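Local coordinates for hyperosmolarity resistance protein Emb (Staphylococcus epidermidis, PDB 6GV5) that probably mediates adherence of the bacterium to surface-immobilized fibronectin as part of a giant extracellular matrix binding protein, at residues A67-V70 against R71-N75. Numbering follows the deposited sequence.
Sequences ASLV and RQNSN
Ser74 closes the helix against the carbonyl of Val70, gripping its oxygen with both side chain and backbone. Ser74 OG donates to Val70 O at 2.7 Å, standing above the carbonyl plane, while Ser74 N reaches Val70 O at 3.0 Å from the opposite face. The hydroxyl gets there because chi1 of 72° tucks OG between the serine's own N and carbonyl carbon; OG is also hydrogen-bonded to Tyr76 N, which fixes its rotation and ties the departing chain to the helix end. CG1 of Val70, anti to the backbone N (chi1 168°), lies 3.9 Å from Ser74 OG.

One turn earlier, Arg71 runs back along the helix. Its CG packs 3.3 Å from Ala67 O, and the extended chain sets NH1 3.6 Å from Ala67 CB, which lies above the guanidinium plane but off its centre. Ser68 OG lies at the guanidinium edge, in its plane, 3.6 Å from NH1, whereas the charge itself is met by a salt bridge from NE to Glu88 on helix 81-99. Ala67 and Val70 pack on Tyr87 of that same helix. The backbone bond from Arg71 N to Ala67 O (2.9 Å, 162° at the hydrogen) belongs to the regular i to i+4 series, which ends at the N-H of Ser74, the first residue to leave helical geometry: the C-terminal end of a short helix in the FIVAR region's helical bundle.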
ATOM      1  N   ALA A  67      -1.423 -14.043   6.714  1.00 17.65           N
ATOM      2  CA  ALA A  67      -2.728 -14.613   7.030  1.00 16.19           C
ATOM      3  C   ALA A  67      -2.641 -16.088   7.408  1.00 16.76           C
ATOM      4  O   ALA A  67      -3.368 -16.546   8.294  1.00 16.50           O
ATOM      5  CB  ALA A  67      -3.680 -14.424   5.853  1.00 18.17           C
ATOM      6  N   SER A  68      -1.806 -16.869   6.712  1.00 16.32           N
ATOM      7  CA  SER A  68      -1.703 -18.288   7.059  1.00 17.13           C
ATOM      8  C   SER A  68      -1.093 -18.486   8.442  1.00 17.82           C
ATOM      9  O   SER A  68      -1.513 -19.382   9.180  1.00 18.57           O
ATOM     10  CB  SER A  68      -0.899 -19.028   5.995  1.00 18.28           C
ATOM     11  OG  SER A  68      -1.646 -19.156   4.802  1.00 20.26           O
ATOM     12  N   LEU A  69      -0.096 -17.670   8.814  1.00 18.48           N
ATOM     13  CA  LEU A  69       0.423 -17.709  10.179  1.00 19.73           C
ATOM     14  C   LEU A  69      -0.669 -17.399  11.199  1.00 19.41           C
ATOM     15  O   LEU A  69      -0.750 -18.043  12.248  1.00 22.33           O
ATOM     16  CB  LEU A  69       1.571 -16.715  10.341  1.00 24.07           C
ATOM     17  CG  LEU A  69       2.997 -17.221  10.184  1.00 24.53           C
ATOM     18  CD1 LEU A  69       3.965 -16.050  10.297  1.00 27.27           C
ATOM     19  CD2 LEU A  69       3.298 -18.277  11.213  1.00 25.54           C
ATOM     20  N   VAL A  70      -1.512 -16.404  10.906  1.00 16.82           N
ATOM     21  CA  VAL A  70      -2.592 -16.028  11.806  1.00 18.63           C
ATOM     22  C   VAL A  70      -3.587 -17.175  11.931  1.00 17.88           C
ATOM     23  O   VAL A  70      -4.017 -17.525  13.035  1.00 19.81           O
ATOM     24  CB  VAL A  70      -3.274 -14.740  11.304  1.00 17.42           C
ATOM     25  CG1 VAL A  70      -4.587 -14.495  12.051  1.00 19.85           C
ATOM     26  CG2 VAL A  70      -2.339 -13.529  11.445  1.00 19.22           C
ATOM     27  N   ARG A  71      -3.965 -17.775  10.799  1.00 16.05           N
ATOM     28  CA  ARG A  71      -4.924 -18.875  10.853  1.00 17.01           C
ATOM     29  C   ARG A  71      -4.409 -20.023  11.700  1.00 18.59           C
ATOM     30  O   ARG A  71      -5.189 -20.692  12.384  1.00 20.03           O
ATOM     31  CB  ARG A  71      -5.265 -19.384   9.455  1.00 16.82           C
ATOM     32  CG  ARG A  71      -6.039 -18.401   8.594  1.00 18.74           C
ATOM     33  CD  ARG A  71      -6.483 -19.007   7.257  1.00 17.00           C
ATOM     34  NE  ARG A  71      -6.913 -17.943   6.359  1.00 18.87           N
ATOM     35  CZ  ARG A  71      -6.156 -17.372   5.437  1.00 19.81           C
ATOM     36  NH1 ARG A  71      -4.914 -17.794   5.225  1.00 20.03           N
ATOM     37  NH2 ARG A  71      -6.645 -16.364   4.727  1.00 19.86           N
ATOM     38  N   GLN A  72      -3.091 -20.263  11.675  1.00 18.78           N
ATOM     39  CA  GLN A  72      -2.523 -21.407  12.376  1.00 20.76           C
ATOM     40  C   GLN A  72      -2.305 -21.116  13.852  1.00 21.55           C
ATOM     41  O   GLN A  72      -2.504 -22.006  14.695  1.00 24.90           O
ATOM     42  CB  GLN A  72      -1.198 -21.807  11.717  1.00 22.77           C
ATOM     43  CG  GLN A  72      -0.721 -23.196  12.107  1.00 22.78           C
ATOM     44  CD  GLN A  72      -1.645 -24.278  11.594  1.00 24.08           C
ATOM     45  OE1 GLN A  72      -2.169 -24.202  10.472  1.00 27.24           O
ATOM     46  NE2 GLN A  72      -1.864 -25.289  12.416  1.00 26.95           N
ATOM     47  N   ASN A  73      -1.903 -19.894  14.191  1.00 22.14           N
ATOM     48  CA  ASN A  73      -1.396 -19.614  15.530  1.00 23.00           C
ATOM     49  C   ASN A  73      -2.338 -18.829  16.419  1.00 26.05           C
ATOM     50  O   ASN A  73      -2.102 -18.767  17.633  1.00 29.01           O
ATOM     51  CB  ASN A  73      -0.060 -18.866  15.436  1.00 25.37           C
ATOM     52  CG  ASN A  73       0.983 -19.646  14.677  1.00 31.99           C
ATOM     53  OD1 ASN A  73       1.573 -19.153  13.717  1.00 42.48           O
ATOM     54  ND2 ASN A  73       1.208 -20.884  15.094  1.00 31.77           N
ATOM     55  N   SER A  74      -3.382 -18.219  15.867  1.00 20.99           N
ATOM     56  CA  SER A  74      -4.376 -17.545  16.680  1.00 21.86           C
ATOM     57  C   SER A  74      -5.444 -18.549  17.121  1.00 25.18           C
ATOM     58  O   SER A  74      -5.272 -19.769  17.018  1.00 22.28           O
ATOM     59  CB  SER A  74      -4.994 -16.390  15.899  1.00 22.34           C
ATOM     60  OG  SER A  74      -5.840 -16.894  14.873  1.00 20.15           O
ATOM     61  N   ASN A  75      -6.575 -18.039  17.605  1.00 21.90           N
ATOM     62  CA  ASN A  75      -7.733 -18.872  17.908  1.00 23.86           C
ATOM     63  C   ASN A  75      -8.645 -19.082  16.704  1.00 26.06           C
ATOM     64  O   ASN A  75      -9.755 -19.590  16.861  1.00 24.97           O
ATOM     65  CB  ASN A  75      -8.541 -18.254  19.042  1.00 26.52           C
ATOM     66  CG  ASN A  75      -8.242 -18.883  20.364  1.00 34.44           C
ATOM     67  OD1 ASN A  75      -9.117 -19.487  20.984  1.00 37.32           O
ATOM     68  ND2 ASN A  75      -6.992 -18.771  20.804  1.00 35.10           N
TER